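Side-chain contact in ADP-ribosylation factor-binding protein GGA1 (Saccharomyces cerevisiae, PDB 5CN2), which may help regulate membrane traffic through the trans-Golgi network as an ARF-binding adaptor, here represented by its C-terminal gamma-adaptin ear (GAE) domain: residues 56-59 and 60-64. Numbering follows the deposited sequence.
Sequences VASP and KGTTL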
ATOM      1  N   VAL A  56       3.147   7.820   1.885  1.00 25.39           N
ATOM      2  CA  VAL A  56       1.735   8.096   1.699  1.00 27.32           C
ATOM      3  C   VAL A  56       1.394   9.481   2.202  1.00 23.99           C
ATOM      4  O   VAL A  56       2.075   9.998   3.074  1.00 25.14           O
ATOM      5  CB  VAL A  56       0.906   7.051   2.471  1.00 28.32           C
ATOM      6  CG1 VAL A  56      -0.547   7.324   2.304  1.00 32.91           C
ATOM      7  CG2 VAL A  56       1.152   5.669   1.926  1.00 28.99           C
ATOM      8  N   ALA A  57       0.360  10.082   1.647  1.00 25.35           N
ATOM      9  CA  ALA A  57      -0.188  11.313   2.183  1.00 30.76           C
ATOM     10  C   ALA A  57      -1.536  11.003   2.767  1.00 33.14           C
ATOM     11  O   ALA A  57      -2.138   9.975   2.449  1.00 31.45           O
ATOM     12  CB  ALA A  57      -0.330  12.364   1.100  1.00 31.44           C
ATOM     13  N   SER A  58      -2.050  11.907   3.587  1.00 38.02           N
ATOM     14  CA  SER A  58      -3.314  11.641   4.228  1.00 41.12           C
ATOM     15  C   SER A  58      -4.456  12.174   3.376  1.00 41.80           C
ATOM     16  O   SER A  58      -4.447  13.342   3.019  1.00 44.02           O
ATOM     17  CB  SER A  58      -3.374  12.225   5.627  1.00 42.45           C
ATOM     18  OG  SER A  58      -4.547  11.705   6.255  1.00 47.30           O
ATOM     19  N   PRO A  59      -5.438  11.313   3.039  1.00 43.71           N
ATOM     20  CA  PRO A  59      -6.579  11.750   2.235  1.00 48.23           C
ATOM     21  C   PRO A  59      -7.337  12.888   2.919  1.00 56.41           C
ATOM     22  O   PRO A  59      -7.268  13.031   4.150  1.00 59.00           O
ATOM     23  CB  PRO A  59      -7.466  10.506   2.135  1.00 48.12           C
ATOM     24  CG  PRO A  59      -6.626   9.352   2.559  1.00 47.84           C
ATOM     25  CD  PRO A  59      -5.497   9.882   3.383  1.00 46.90           C
ATOM     26  N   LYS A  60      -8.086  13.652   2.125  1.00 59.97           N
ATOM     27  CA  LYS A  60      -8.585  14.977   2.532  1.00 61.50           C
ATOM     28  C   LYS A  60      -9.371  15.056   3.843  1.00 56.32           C
ATOM     29  O   LYS A  60      -9.186  16.010   4.598  1.00 60.45           O
ATOM     30  CB  LYS A  60      -9.382  15.649   1.392  1.00 65.63           C
ATOM     31  CG  LYS A  60      -8.569  16.679   0.592  1.00 69.37           C
ATOM     32  CD  LYS A  60      -9.169  16.948  -0.793  1.00 74.68           C
ATOM     33  CE  LYS A  60      -8.307  17.857  -1.671  1.00 73.63           C
ATOM     34  NZ  LYS A  60      -8.807  19.264  -1.705  1.00 74.16           N
ATOM     35  N   GLY A  61     -10.224  14.085   4.142  1.00 50.26           N
ATOM     36  CA  GLY A  61     -11.028  14.172   5.378  1.00 50.26           C
ATOM     37  C   GLY A  61     -10.694  13.106   6.404  1.00 45.94           C
ATOM     38  O   GLY A  61     -11.590  12.563   7.071  1.00 43.67           O
ATOM     39  N   THR A  62      -9.399  12.856   6.561  1.00 42.39           N
ATOM     40  CA  THR A  62      -8.910  11.579   7.056  1.00 41.40           C
ATOM     41  C   THR A  62      -7.621  11.731   7.825  1.00 38.34           C
ATOM     42  O   THR A  62      -6.731  12.445   7.382  1.00 36.84           O
ATOM     43  CB  THR A  62      -8.612  10.635   5.849  1.00 43.14           C
ATOM     44  OG1 THR A  62      -9.799   9.925   5.468  1.00 50.17           O
ATOM     45  CG2 THR A  62      -7.546   9.627   6.146  1.00 40.40           C
ATOM     46  N   THR A  63      -7.505  10.994   8.930  1.00 35.68           N
ATOM     47  CA  THR A  63      -6.231  10.748   9.556  1.00 34.67           C
ATOM     48  C   THR A  63      -5.737   9.364   9.112  1.00 34.03           C
ATOM     49  O   THR A  63      -6.462   8.363   9.191  1.00 36.55           O
ATOM     50  CB  THR A  63      -6.328  10.855  11.106  1.00 34.78           C
ATOM     51  OG1 THR A  63      -6.693  12.196  11.455  1.00 40.63           O
ATOM     52  CG2 THR A  63      -5.005  10.537  11.767  1.00 33.28           C
ATOM     53  N   LEU A  64      -4.488   9.316   8.668  1.00 32.12           N
ATOM     54  CA  LEU A  64      -3.869   8.090   8.211  1.00 34.55           C
ATOM     55  C   LEU A  64      -2.806   7.667   9.228  1.00 31.60           C
ATOM     56  O   LEU A  64      -1.831   8.387   9.428  1.00 33.04           O
ATOM     57  CB  LEU A  64      -3.249   8.354   6.850  1.00 38.05           C
ATOM     58  CG  LEU A  64      -2.710   7.241   5.958  1.00 42.28           C
ATOM     59  CD1 LEU A  64      -1.553   6.516   6.624  1.00 46.11           C
ATOM     60  CD2 LEU A  64      -3.783   6.255   5.560  1.00 43.40           C
TER
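Pro-59 and Thr-62 are the first and last residues of a type I beta turn that reverses the chain, so that 56-59 and 60-64 face each other and the CA atoms of Ser-58 and Leu-64 come within 5.4 Å. Lys-60 and Gly-61 take the two middle positions of the turn, and Pro-59 O lies 3.2 Å from Thr-62 N. Across the mouth of the loop the Ser-58 hydroxyl donates a short hydrogen bond to the backbone carbonyl of Thr-62, with OG 2.6 Å from O. The donor stands above the carbonyl plane, about 50° out of it, with a C=O...OG angle of 128°. A chi1 of -170° turns OG anti to the Ser-58 nitrogen and sends it over to the returning chain, where it also lies 3.6 Å from Leu-64 CB.

Beside this bond, the Thr-62 side chain crosses the proline ring at a slant, using its methyl rather than its hydroxyl: CG2 sits 3.4 Å from Pro-59 CD, tighter than ordinary van der Waals contact, and also packs on CG of the ring. The same methyl lies 3.7 Å from Ser-58 OG, so it touches both the proline ring and the serine hydroxyl. Where the two strands meet the loop the packing is looser, and the side chains of Val-56 and Leu-64 make an apolar contact, with Val-56 CG1 4.2 Å from Leu-64 CG.

The loop links strand 52-56, at an edge of the three-stranded sheet, to strand 63-66, at an edge of the five-stranded sheet, within the beta-sandwich of the ear domain. Pro-59, buried, rests on Ile-99 and Val-56 on Leu-101, both of strand 99-109, while backbone hydrogen bonds tie Gly-61 to Ser-92 of the short helix 91-94 and Thr-63 to Glu-89 of strand 78-89.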